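PDB 2IA2: putative Transcriptional Regulator from Rhodococcus sp., which probably binds DNA as a dimer through a winged helix-turn-helix domain and regulates transcription in response to an effector held by its IclR-type C-terminal domain. Local coordinates for residues Y65-T68 with F73-T76; P144-S149 with D164-K169; V200-L205 with Y236-L241. One frame throughout, in Å; residues are numbered along the deposited sequence.

Contact 1: residues Y65-T68 with F73-T76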
ATOM      1  N   TYR A  65      -4.038 -13.341  17.321  1.00 28.72           N
ATOM      2  CA  TYR A  65      -3.049 -12.498  16.657  1.00 27.47           C
ATOM      3  C   TYR A  65      -1.643 -13.053  16.839  1.00 26.90           C
ATOM      4  O   TYR A  65      -0.738 -12.774  16.016  1.00 25.73           O
ATOM      5  CB  TYR A  65      -3.091 -11.078  17.216  1.00 26.29           C
ATOM      6  CG  TYR A  65      -4.325 -10.319  16.792  1.00 28.10           C
ATOM      7  CD1 TYR A  65      -5.324 -10.018  17.691  1.00 27.77           C
ATOM      8  CD2 TYR A  65      -4.476  -9.876  15.490  1.00 28.77           C
ATOM      9  CE1 TYR A  65      -6.477  -9.296  17.304  1.00 29.63           C
ATOM     10  CE2 TYR A  65      -5.626  -9.163  15.092  1.00 31.20           C
ATOM     11  CZ  TYR A  65      -6.614  -8.882  15.996  1.00 30.43           C
ATOM     12  OH  TYR A  65      -7.748  -8.201  15.575  1.00 30.84           O
ATOM     13  N   VAL A  66      -1.457 -13.838  17.895  1.00 26.80           N
ATOM     14  CA  VAL A  66      -0.127 -14.376  18.195  1.00 27.02           C
ATOM     15  C   VAL A  66      -0.326 -15.848  18.363  1.00 29.02           C
ATOM     16  O   VAL A  66      -1.378 -16.258  18.816  1.00 27.46           O
ATOM     17  CB  VAL A  66       0.510 -13.727  19.477  1.00 26.89           C
ATOM     18  CG1 VAL A  66       1.698 -14.486  19.981  1.00 26.54           C
ATOM     19  CG2 VAL A  66       0.949 -12.251  19.223  1.00 23.70           C
ATOM     20  N   ALA A  67       0.673 -16.639  17.968  1.00 30.43           N
ATOM     21  CA  ALA A  67       0.692 -18.064  18.274  1.00 32.61           C
ATOM     22  C   ALA A  67       1.946 -18.398  19.081  1.00 34.16           C
ATOM     23  O   ALA A  67       2.927 -17.627  19.098  1.00 33.00           O
ATOM     24  CB  ALA A  67       0.625 -18.887  17.005  1.00 33.36           C
ATOM     25  N   THR A  68       1.910 -19.530  19.770  1.00 36.61           N
ATOM     26  CA  THR A  68       3.007 -19.948  20.640  1.00 38.13           C
ATOM     27  C   THR A  68       3.142 -21.472  20.691  1.00 40.73           C
ATOM     28  O   THR A  68       2.176 -22.191  20.457  1.00 41.43           O
ATOM     29  CB  THR A  68       2.895 -19.338  22.088  1.00 38.20           C
ATOM     30  OG1 THR A  68       4.079 -19.634  22.853  1.00 37.82           O
ATOM     31  CG2 THR A  68       1.623 -19.830  22.843  1.00 40.22           C
ATOM     32  N   PHE A  73       7.008 -17.148  20.641  1.00 32.74           N
ATOM     33  CA  PHE A  73       5.775 -16.535  20.165  1.00 29.64           C
ATOM     34  C   PHE A  73       6.069 -15.970  18.791  1.00 28.98           C
ATOM     35  O   PHE A  73       7.224 -15.623  18.493  1.00 29.69           O
ATOM     36  CB  PHE A  73       5.395 -15.366  21.101  1.00 28.87           C
ATOM     37  CG  PHE A  73       5.200 -15.769  22.516  1.00 27.62           C
ATOM     38  CD1 PHE A  73       6.291 -15.878  23.396  1.00 29.25           C
ATOM     39  CD2 PHE A  73       3.935 -16.058  22.987  1.00 28.27           C
ATOM     40  CE1 PHE A  73       6.110 -16.270  24.746  1.00 29.39           C
ATOM     41  CE2 PHE A  73       3.733 -16.460  24.330  1.00 28.65           C
ATOM     42  CZ  PHE A  73       4.829 -16.575  25.215  1.00 28.38           C
ATOM     43  N   TRP A  74       5.045 -15.896  17.945  1.00 27.27           N
ATOM     44  CA  TRP A  74       5.148 -15.271  16.640  1.00 27.10           C
ATOM     45  C   TRP A  74       3.768 -14.781  16.198  1.00 25.51           C
ATOM     46  O   TRP A  74       2.768 -15.111  16.812  1.00 24.24           O
ATOM     47  CB  TRP A  74       5.724 -16.261  15.599  1.00 28.52           C
ATOM     48  CG  TRP A  74       4.910 -17.508  15.487  1.00 31.06           C
ATOM     49  CD1 TRP A  74       3.878 -17.741  14.604  1.00 30.78           C
ATOM     50  CD2 TRP A  74       5.019 -18.702  16.295  1.00 33.11           C
ATOM     51  NE1 TRP A  74       3.357 -18.992  14.804  1.00 31.44           N
ATOM     52  CE2 TRP A  74       4.027 -19.610  15.826  1.00 34.89           C
ATOM     53  CE3 TRP A  74       5.850 -19.091  17.371  1.00 32.55           C
ATOM     54  CZ2 TRP A  74       3.846 -20.903  16.387  1.00 37.49           C
ATOM     55  CZ3 TRP A  74       5.674 -20.367  17.924  1.00 34.42           C
ATOM     56  CH2 TRP A  74       4.679 -21.261  17.427  1.00 34.94           C
ATOM     57  N   LEU A  75       3.723 -14.006  15.128  1.00 23.28           N
ATOM     58  CA  LEU A  75       2.451 -13.456  14.685  1.00 23.72           C
ATOM     59  C   LEU A  75       1.739 -14.398  13.739  1.00 23.94           C
ATOM     60  O   LEU A  75       2.357 -15.219  13.094  1.00 25.54           O
ATOM     61  CB  LEU A  75       2.620 -12.099  13.991  1.00 22.32           C
ATOM     62  CG  LEU A  75       3.225 -11.024  14.903  1.00 22.87           C
ATOM     63  CD1 LEU A  75       3.554  -9.789  14.067  1.00 15.45           C
ATOM     64  CD2 LEU A  75       2.248 -10.709  16.045  1.00 22.32           C
ATOM     65  N   THR A  76       0.429 -14.232  13.641  1.00 24.26           N
ATOM     66  CA  THR A  76      -0.402 -15.013  12.751  1.00 24.59           C
ATOM     67  C   THR A  76      -0.946 -14.045  11.708  1.00 24.01           C
ATOM     68  O   THR A  76      -0.850 -12.823  11.902  1.00 25.56           O
ATOM     69  CB  THR A  76      -1.638 -15.576  13.489  1.00 27.31           C
ATOM     70  OG1 THR A  76      -2.562 -14.513  13.705  1.00 28.25           O
ATOM     71  CG2 THR A  76      -1.307 -16.296  14.816  1.00 25.02           C
TER
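Ala67 and Trp74 face each other as an antiparallel hydrogen-bonded pair, gripped from both ends: Ala67 N donates to Trp74 O at 2.8 Å, and Trp74 N returns a bond to Ala67 O at 3.0 Å. On the same face of the sheet the indole folds back over the neighbouring strand. Its CG stands between backbone N and carbonyl carbon (chi1 57°), which swings the ring across the partner backbone, so that Ala67 O lies 3.6 Å above the ring plane and Ala67 CB reaches Trp74 NE1 at 3.5 Å. On the other face, Val66 CG2 meets Leu75 CD2 at 3.8 Å, while Thr68 runs alongside Phe73 and sets OG1 over one face of the phenyl ring, 3.5 Å from Phe73 CE2. A third backbone bond, from Thr76 N to Tyr65 O, closes the open end of the hairpin.

Further out, Thr68 OG1 bonds with Ala72 O and Gly70 N inside the turn. Helix 50-63 packs against Val66, Thr68 and Phe73. As in other winged helix-turn-helix domains, the hairpin probably forms the wing. Its chemistry implies a division of labour: backbone bonds set the register, the apolar face seats it on the helix, and on the face away from the helix the indole lies over the Ala67-Thr68 backbone and makes a cation-pi contact with Arg36.

Contact 2: residues P144-S149 with D164-K169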
ATOM      1  N   PRO A 144       1.539  24.370 -18.238  1.00 34.35           N
ATOM      2  CA  PRO A 144       2.853  23.974 -18.797  1.00 34.67           C
ATOM      3  C   PRO A 144       3.916  23.754 -17.717  1.00 34.10           C
ATOM      4  O   PRO A 144       4.034  24.550 -16.824  1.00 34.69           O
ATOM      5  CB  PRO A 144       3.206  25.134 -19.734  1.00 35.64           C
ATOM      6  CG  PRO A 144       2.349  26.326 -19.255  1.00 35.65           C
ATOM      7  CD  PRO A 144       1.080  25.699 -18.723  1.00 34.90           C
ATOM      8  N   ALA A 145       4.659  22.650 -17.793  1.00 33.75           N
ATOM      9  CA  ALA A 145       5.669  22.318 -16.803  1.00 32.50           C
ATOM     10  C   ALA A 145       6.752  23.388 -16.631  1.00 33.74           C
ATOM     11  O   ALA A 145       7.192  23.673 -15.485  1.00 33.46           O
ATOM     12  CB  ALA A 145       6.294  20.924 -17.114  1.00 33.02           C
ATOM     13  N   TYR A 146       7.194  23.977 -17.754  1.00 34.40           N
ATOM     14  CA  TYR A 146       8.287  24.989 -17.758  1.00 34.93           C
ATOM     15  C   TYR A 146       8.008  26.271 -16.987  1.00 34.83           C
ATOM     16  O   TYR A 146       8.939  26.997 -16.648  1.00 36.80           O
ATOM     17  CB  TYR A 146       8.724  25.371 -19.189  1.00 35.54           C
ATOM     18  CG  TYR A 146       7.856  26.392 -19.898  1.00 35.86           C
ATOM     19  CD1 TYR A 146       8.141  27.754 -19.812  1.00 35.54           C
ATOM     20  CD2 TYR A 146       6.756  25.988 -20.664  1.00 33.19           C
ATOM     21  CE1 TYR A 146       7.339  28.710 -20.480  1.00 36.75           C
ATOM     22  CE2 TYR A 146       5.952  26.901 -21.336  1.00 35.73           C
ATOM     23  CZ  TYR A 146       6.257  28.266 -21.249  1.00 38.54           C
ATOM     24  OH  TYR A 146       5.483  29.188 -21.913  1.00 42.27           O
ATOM     25  N   ALA A 147       6.737  26.576 -16.751  1.00 34.41           N
ATOM     26  CA  ALA A 147       6.361  27.855 -16.177  1.00 34.24           C
ATOM     27  C   ALA A 147       5.746  27.733 -14.781  1.00 33.24           C
ATOM     28  O   ALA A 147       5.194  28.706 -14.257  1.00 33.43           O
ATOM     29  CB  ALA A 147       5.405  28.636 -17.156  1.00 35.83           C
ATOM     30  N   THR A 148       5.876  26.550 -14.166  1.00 31.43           N
ATOM     31  CA  THR A 148       5.354  26.309 -12.818  1.00 29.04           C
ATOM     32  C   THR A 148       6.474  25.767 -11.944  1.00 28.96           C
ATOM     33  O   THR A 148       7.426  25.165 -12.472  1.00 30.36           O
ATOM     34  CB  THR A 148       4.207  25.271 -12.863  1.00 28.21           C
ATOM     35  OG1 THR A 148       4.731  24.083 -13.429  1.00 29.47           O
ATOM     36  CG2 THR A 148       3.056  25.774 -13.710  1.00 25.70           C
ATOM     37  N   SER A 149       6.358  25.959 -10.633  1.00 26.82           N
ATOM     38  CA  SER A 149       7.346  25.489  -9.705  1.00 27.75           C
ATOM     39  C   SER A 149       7.319  23.975  -9.641  1.00 26.29           C
ATOM     40  O   SER A 149       8.351  23.356  -9.667  1.00 25.60           O
ATOM     41  CB  SER A 149       7.190  26.139  -8.296  1.00 27.06           C
ATOM     42  OG  SER A 149       5.979  25.761  -7.627  1.00 27.87           O
ATOM     43  N   ASP A 164      16.512  16.591 -22.151  1.00 44.32           N
ATOM     44  CA  ASP A 164      17.083  17.259 -23.332  1.00 46.69           C
ATOM     45  C   ASP A 164      16.117  17.210 -24.502  1.00 46.35           C
ATOM     46  O   ASP A 164      15.980  18.169 -25.216  1.00 47.30           O
ATOM     47  CB  ASP A 164      18.454  16.642 -23.683  1.00 48.61           C
ATOM     48  CG  ASP A 164      19.597  17.208 -22.810  1.00 52.34           C
ATOM     49  OD1 ASP A 164      19.531  18.428 -22.496  1.00 54.34           O
ATOM     50  OD2 ASP A 164      20.565  16.461 -22.462  1.00 54.99           O
ATOM     51  N   ALA A 165      15.424  16.083 -24.652  1.00 46.41           N
ATOM     52  CA  ALA A 165      14.367  15.890 -25.652  1.00 46.38           C
ATOM     53  C   ALA A 165      13.206  16.844 -25.443  1.00 45.88           C
ATOM     54  O   ALA A 165      12.722  17.460 -26.393  1.00 46.84           O
ATOM     55  CB  ALA A 165      13.855  14.458 -25.583  1.00 45.91           C
ATOM     56  N   TYR A 166      12.728  16.905 -24.202  1.00 44.77           N
ATOM     57  CA  TYR A 166      11.695  17.850 -23.799  1.00 44.18           C
ATOM     58  C   TYR A 166      12.062  19.297 -24.149  1.00 45.29           C
ATOM     59  O   TYR A 166      11.215  20.075 -24.634  1.00 45.98           O
ATOM     60  CB  TYR A 166      11.452  17.743 -22.280  1.00 42.26           C
ATOM     61  CG  TYR A 166      10.702  18.939 -21.762  1.00 39.11           C
ATOM     62  CD1 TYR A 166       9.308  19.003 -21.862  1.00 38.14           C
ATOM     63  CD2 TYR A 166      11.370  20.011 -21.208  1.00 36.14           C
ATOM     64  CE1 TYR A 166       8.595  20.081 -21.382  1.00 35.93           C
ATOM     65  CE2 TYR A 166      10.670  21.110 -20.724  1.00 34.76           C
ATOM     66  CZ  TYR A 166       9.293  21.144 -20.820  1.00 37.34           C
ATOM     67  OH  TYR A 166       8.596  22.243 -20.368  1.00 35.72           O
ATOM     68  N   LEU A 167      13.316  19.658 -23.881  1.00 46.37           N
ATOM     69  CA  LEU A 167      13.772  21.027 -24.051  1.00 48.82           C
ATOM     70  C   LEU A 167      13.957  21.349 -25.521  1.00 51.27           C
ATOM     71  O   LEU A 167      13.711  22.471 -25.932  1.00 51.02           O
ATOM     72  CB  LEU A 167      15.085  21.259 -23.325  1.00 48.74           C
ATOM     73  CG  LEU A 167      15.008  21.360 -21.812  1.00 48.97           C
ATOM     74  CD1 LEU A 167      16.430  21.361 -21.277  1.00 47.84           C
ATOM     75  CD2 LEU A 167      14.250  22.639 -21.435  1.00 48.92           C
ATOM     76  N   GLU A 168      14.375  20.356 -26.303  1.00 53.44           N
ATOM     77  CA  GLU A 168      14.422  20.497 -27.768  1.00 57.55           C
ATOM     78  C   GLU A 168      13.034  20.774 -28.384  1.00 56.68           C
ATOM     79  O   GLU A 168      12.876  21.650 -29.220  1.00 57.73           O
ATOM     80  CB  GLU A 168      15.025  19.228 -28.378  1.00 58.15           C
ATOM     81  CG  GLU A 168      15.738  19.436 -29.707  1.00 62.19           C
ATOM     82  CD  GLU A 168      16.587  18.220 -30.101  1.00 64.13           C
ATOM     83  OE1 GLU A 168      16.881  17.352 -29.219  1.00 66.84           O
ATOM     84  OE2 GLU A 168      16.962  18.135 -31.302  1.00 71.00           O
ATOM     85  N   LYS A 169      12.038  20.023 -27.933  1.00 56.22           N
ATOM     86  CA  LYS A 169      10.670  20.124 -28.408  1.00 56.21           C
ATOM     87  C   LYS A 169       9.902  21.384 -27.910  1.00 55.05           C
ATOM     88  O   LYS A 169       8.895  21.774 -28.497  1.00 55.34           O
ATOM     89  CB  LYS A 169       9.912  18.824 -28.038  1.00 55.75           C
ATOM     90  CG  LYS A 169       8.396  18.875 -28.337  1.00 58.52           C
ATOM     91  CD  LYS A 169       7.833  17.556 -28.881  1.00 62.69           C
ATOM     92  CE  LYS A 169       7.278  16.663 -27.761  1.00 64.92           C
ATOM     93  NZ  LYS A 169       7.073  15.244 -28.239  1.00 66.84           N
TER
HETATM   94  O   HOH W   1       6.071  22.675 -20.640  1.00 29.43           O
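Tyr166 reaches from helix 160-169 with its phenol oxygen, and that one atom makes the direct contact with the turn at 144-149. Tyr166 OH stops 3.3 Å from Tyr146 CB and 4.2 Å from Ala145 CB. The approach is end-on: the two tyrosine side chains cross at about a right angle, and the hydroxyl comes in at the edge of the Tyr146 ring, near its plane, which rules out a face-to-face stack. The line of approach is set by the first torsion of Tyr166: CG lies anti to the backbone N, and this chi1 of 164° directs the ring from the helix toward the turn.

The tightly packed part belongs to Tyr146. Its ring turns away from Tyr166 into a buried apolar setting formed by Leu170, Ile172, Leu175 and Leu186, with Ala147 CB 3.8 Å above one face, and its hydroxyl is hydrogen-bonded to Gln173 N. The loose part is the interface itself, which buries only 92 Å² in all and leaves the nearest pair of CA atoms, those of Tyr146 and Leu167, 9.2 Å apart. A water helps to span the separation, lying 2.6 Å from Tyr166 OH and accepting a weak bond from Tyr146 N at 3.4 Å; it sits in the plane of both rings, at their edges. On the helix side remote from the turn, Asp164, Ala165, Glu168 and Lys169 are exposed, whereas Leu155 of helix 149-156 touches both Ala145 and Tyr166.

At the far end of the turn Thr148 occupies the N-cap of helix 149-156, its OG1 bonded with Gly151 N. A short 3-10 turn thus leads from edge strand 142-144 into a side-chain-capped helix, a strand-to-helix connection within the IclR C-terminal, GAF-like domain.

Contact 3: residues V200-L205 with Y236-L241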
ATOM      1  N   VAL A 200      11.526  27.949  -6.528  1.00 31.83           N
ATOM      2  CA  VAL A 200      10.701  29.109  -6.335  1.00 32.58           C
ATOM      3  C   VAL A 200      10.461  29.775  -7.657  1.00 34.03           C
ATOM      4  O   VAL A 200      11.382  30.075  -8.379  1.00 34.40           O
ATOM      5  CB  VAL A 200      11.291  30.100  -5.375  1.00 33.65           C
ATOM      6  CG1 VAL A 200      10.398  31.248  -5.192  1.00 33.67           C
ATOM      7  CG2 VAL A 200      11.588  29.471  -4.076  1.00 33.08           C
ATOM      8  N   LEU A 201       9.199  29.958  -7.978  1.00 33.16           N
ATOM      9  CA  LEU A 201       8.806  30.590  -9.202  1.00 35.32           C
ATOM     10  C   LEU A 201       8.198  31.921  -8.912  1.00 35.58           C
ATOM     11  O   LEU A 201       7.230  31.996  -8.236  1.00 35.77           O
ATOM     12  CB  LEU A 201       7.840  29.722  -9.969  1.00 35.12           C
ATOM     13  CG  LEU A 201       7.788  30.049 -11.430  1.00 38.30           C
ATOM     14  CD1 LEU A 201       7.826  28.829 -12.219  1.00 39.35           C
ATOM     15  CD2 LEU A 201       6.596  30.873 -11.731  1.00 39.71           C
ATOM     16  N   ASP A 202       8.825  32.971  -9.399  1.00 37.13           N
ATOM     17  CA  ASP A 202       8.461  34.338  -9.055  1.00 37.38           C
ATOM     18  C   ASP A 202       7.825  35.015 -10.249  1.00 37.58           C
ATOM     19  O   ASP A 202       8.491  35.569 -11.079  1.00 38.72           O
ATOM     20  CB  ASP A 202       9.671  35.130  -8.604  1.00 38.73           C
ATOM     21  CG  ASP A 202       9.322  36.544  -8.179  1.00 41.49           C
ATOM     22  OD1 ASP A 202       8.167  36.845  -7.975  1.00 40.00           O
ATOM     23  OD2 ASP A 202      10.225  37.350  -8.042  1.00 44.89           O
ATOM     24  N   GLN A 203       6.524  34.887 -10.338  1.00 37.06           N
ATOM     25  CA  GLN A 203       5.696  35.593 -11.342  1.00 38.34           C
ATOM     26  C   GLN A 203       6.042  35.348 -12.821  1.00 38.96           C
ATOM     27  O   GLN A 203       5.951  36.260 -13.631  1.00 40.75           O
ATOM     28  CB  GLN A 203       5.631  37.106 -11.048  1.00 38.78           C
ATOM     29  CG  GLN A 203       5.611  37.434  -9.570  1.00 37.89           C
ATOM     30  CD  GLN A 203       5.492  38.898  -9.288  1.00 41.49           C
ATOM     31  OE1 GLN A 203       4.601  39.551  -9.810  1.00 46.29           O
ATOM     32  NE2 GLN A 203       6.355  39.416  -8.419  1.00 38.71           N
ATOM     33  N   GLU A 204       6.409  34.113 -13.166  1.00 39.11           N
ATOM     34  CA  GLU A 204       6.667  33.759 -14.562  1.00 39.04           C
ATOM     35  C   GLU A 204       5.415  33.196 -15.239  1.00 38.88           C
ATOM     36  O   GLU A 204       5.355  33.099 -16.480  1.00 39.34           O
ATOM     37  CB  GLU A 204       7.794  32.744 -14.656  1.00 39.44           C
ATOM     38  CG  GLU A 204       9.148  33.296 -14.202  1.00 39.10           C
ATOM     39  CD  GLU A 204      10.290  32.346 -14.504  1.00 41.03           C
ATOM     40  OE1 GLU A 204      10.343  31.829 -15.634  1.00 42.10           O
ATOM     41  OE2 GLU A 204      11.145  32.127 -13.636  1.00 40.90           O
ATOM     42  N   LEU A 205       4.429  32.836 -14.422  1.00 36.59           N
ATOM     43  CA  LEU A 205       3.183  32.260 -14.928  1.00 36.37           C
ATOM     44  C   LEU A 205       2.157  33.388 -15.019  1.00 36.51           C
ATOM     45  O   LEU A 205       1.577  33.647 -16.077  1.00 36.62           O
ATOM     46  CB  LEU A 205       2.684  31.115 -14.025  1.00 34.40           C
ATOM     47  CG  LEU A 205       1.411  30.357 -14.453  1.00 35.70           C
ATOM     48  CD1 LEU A 205       1.501  29.759 -15.858  1.00 34.56           C
ATOM     49  CD2 LEU A 205       1.079  29.276 -13.412  1.00 33.55           C
ATOM     50  N   TYR A 236       4.070  37.979   0.845  1.00 34.01           N
ATOM     51  CA  TYR A 236       5.439  37.677   1.405  1.00 35.65           C
ATOM     52  C   TYR A 236       6.541  38.272   0.531  1.00 36.39           C
ATOM     53  O   TYR A 236       6.482  38.160  -0.687  1.00 37.88           O
ATOM     54  CB  TYR A 236       5.688  36.136   1.472  1.00 33.43           C
ATOM     55  CG  TYR A 236       4.638  35.354   2.225  1.00 33.12           C
ATOM     56  CD1 TYR A 236       3.522  34.831   1.564  1.00 28.90           C
ATOM     57  CD2 TYR A 236       4.750  35.128   3.608  1.00 35.54           C
ATOM     58  CE1 TYR A 236       2.528  34.173   2.253  1.00 28.17           C
ATOM     59  CE2 TYR A 236       3.749  34.399   4.305  1.00 32.67           C
ATOM     60  CZ  TYR A 236       2.638  33.962   3.623  1.00 30.81           C
ATOM     61  OH  TYR A 236       1.639  33.269   4.313  1.00 33.85           O
ATOM     62  N   SER A 237       7.586  38.829   1.122  1.00 38.72           N
ATOM     63  CA  SER A 237       8.832  39.079   0.351  1.00 38.86           C
ATOM     64  C   SER A 237       9.474  37.735  -0.008  1.00 38.44           C
ATOM     65  O   SER A 237       9.171  36.710   0.649  1.00 36.39           O
ATOM     66  CB  SER A 237       9.823  39.877   1.183  1.00 40.34           C
ATOM     67  OG  SER A 237      10.261  39.076   2.264  1.00 40.33           O
ATOM     68  N   LEU A 238      10.319  37.717  -1.043  1.00 38.63           N
ATOM     69  CA  LEU A 238      11.067  36.500  -1.367  1.00 39.53           C
ATOM     70  C   LEU A 238      11.823  35.887  -0.139  1.00 40.15           C
ATOM     71  O   LEU A 238      11.858  34.658   0.055  1.00 38.96           O
ATOM     72  CB  LEU A 238      12.045  36.752  -2.506  1.00 39.79           C
ATOM     73  CG  LEU A 238      11.436  36.928  -3.889  1.00 41.41           C
ATOM     74  CD1 LEU A 238      12.527  37.295  -4.891  1.00 43.43           C
ATOM     75  CD2 LEU A 238      10.706  35.684  -4.326  1.00 37.97           C
ATOM     76  N   GLU A 239      12.400  36.748   0.684  1.00 42.00           N
ATOM     77  CA  GLU A 239      13.084  36.322   1.898  1.00 43.56           C
ATOM     78  C   GLU A 239      12.134  35.688   2.898  1.00 41.44           C
ATOM     79  O   GLU A 239      12.458  34.653   3.449  1.00 41.56           O
ATOM     80  CB  GLU A 239      13.889  37.499   2.491  1.00 45.24           C
ATOM     81  CG  GLU A 239      14.288  37.394   3.987  1.00 48.81           C
ATOM     82  CD  GLU A 239      14.530  38.787   4.651  1.00 52.39           C
ATOM     83  OE1 GLU A 239      15.145  39.700   3.995  1.00 53.54           O
ATOM     84  OE2 GLU A 239      14.100  38.945   5.844  1.00 58.71           O
ATOM     85  N   ASP A 240      10.951  36.261   3.118  1.00 41.53           N
ATOM     86  CA  ASP A 240       9.937  35.632   4.031  1.00 40.49           C
ATOM     87  C   ASP A 240       9.528  34.223   3.605  1.00 37.28           C
ATOM     88  O   ASP A 240       9.214  33.398   4.434  1.00 37.36           O
ATOM     89  CB  ASP A 240       8.648  36.467   4.135  1.00 41.54           C
ATOM     90  CG  ASP A 240       8.894  37.920   4.553  1.00 48.22           C
ATOM     91  OD1 ASP A 240       9.927  38.184   5.212  1.00 51.92           O
ATOM     92  OD2 ASP A 240       8.029  38.803   4.204  1.00 52.12           O
ATOM     93  N   LEU A 241       9.501  33.938   2.307  1.00 36.06           N
ATOM     94  CA  LEU A 241       9.114  32.579   1.834  1.00 33.52           C
ATOM     95  C   LEU A 241      10.079  31.532   2.404  1.00 33.72           C
ATOM     96  O   LEU A 241       9.650  30.455   2.879  1.00 32.74           O
ATOM     97  CB  LEU A 241       9.164  32.535   0.325  1.00 33.11           C
ATOM     98  CG  LEU A 241       8.373  33.551  -0.523  1.00 34.88           C
ATOM     99  CD1 LEU A 241       8.718  33.294  -1.954  1.00 35.78           C
ATOM    100  CD2 LEU A 241       6.925  33.339  -0.385  1.00 34.74           C
TER
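At the border of the six-stranded antiparallel sheet of the IclR C-terminal domain, the edge strand 199-202 meets the first turn of helix 238-244, with Val200 and Asp202 facing Leu241 and Leu238. The touching is light, 129 Å² in total. Val200 CG1 approaches Leu241 CD1 at 4.2 Å, the two side chains crossing at a slant. Two residues along the strand, Asp202 OD2 lies 3.9 Å from Leu238 CD1, and here the side chains cross at about a right angle.

The carboxylate is held not by the helix but by its neighbour Gln203 and two arginines. With chi1 near 180° (-177°) it extends from the strand toward the helix. Its OD1 receives Gln203 NE2 on the syn side at 3.2 Å, only 4° from that amide's plane, and forms a salt bridge with Arg210; OD2 forms another with Arg178. An asparagine here would probably cost Arg178 and Arg210 their salt bridges to this strand.

On the helix side Ser237 OG accepts from Asp240 N at 3.0 Å, while Ser237 N donates to Asp240 OD2 at 3.1 Å from above the carboxylate plane. These reciprocal bonds fix the first turn, from which Leu238 and Leu241 extend to Arg210 and Met212 of strand 209-217. The pattern is a capping box, starting a helix packed on one face of the sheet at its margin, over strands 199-202 and 209-217.

The three contacts fall into two territories. Contact 1 lies in the probable DNA-binding domain, its centre about 54 Å from that of contact 2 and 55 Å from that of contact 3, on the other side of the chain's centre. Contact 1 joins adjacent strands and rests on backbone bonds; contacts 2 and 3 join a loop or strand to a helix through few side-chain atoms. Contact 2 is the buried one, yet small and water-assisted, whereas contacts 1 and 3 are partly buried, contact 3 combining leucine packing with a carboxylate tied to arginines. Contacts 2 and 3 share the C-terminal domain and touch: Leu201 CD1 packs 3.3 Å from Ala147 O. Contact 1 alone has the second subunit within reach.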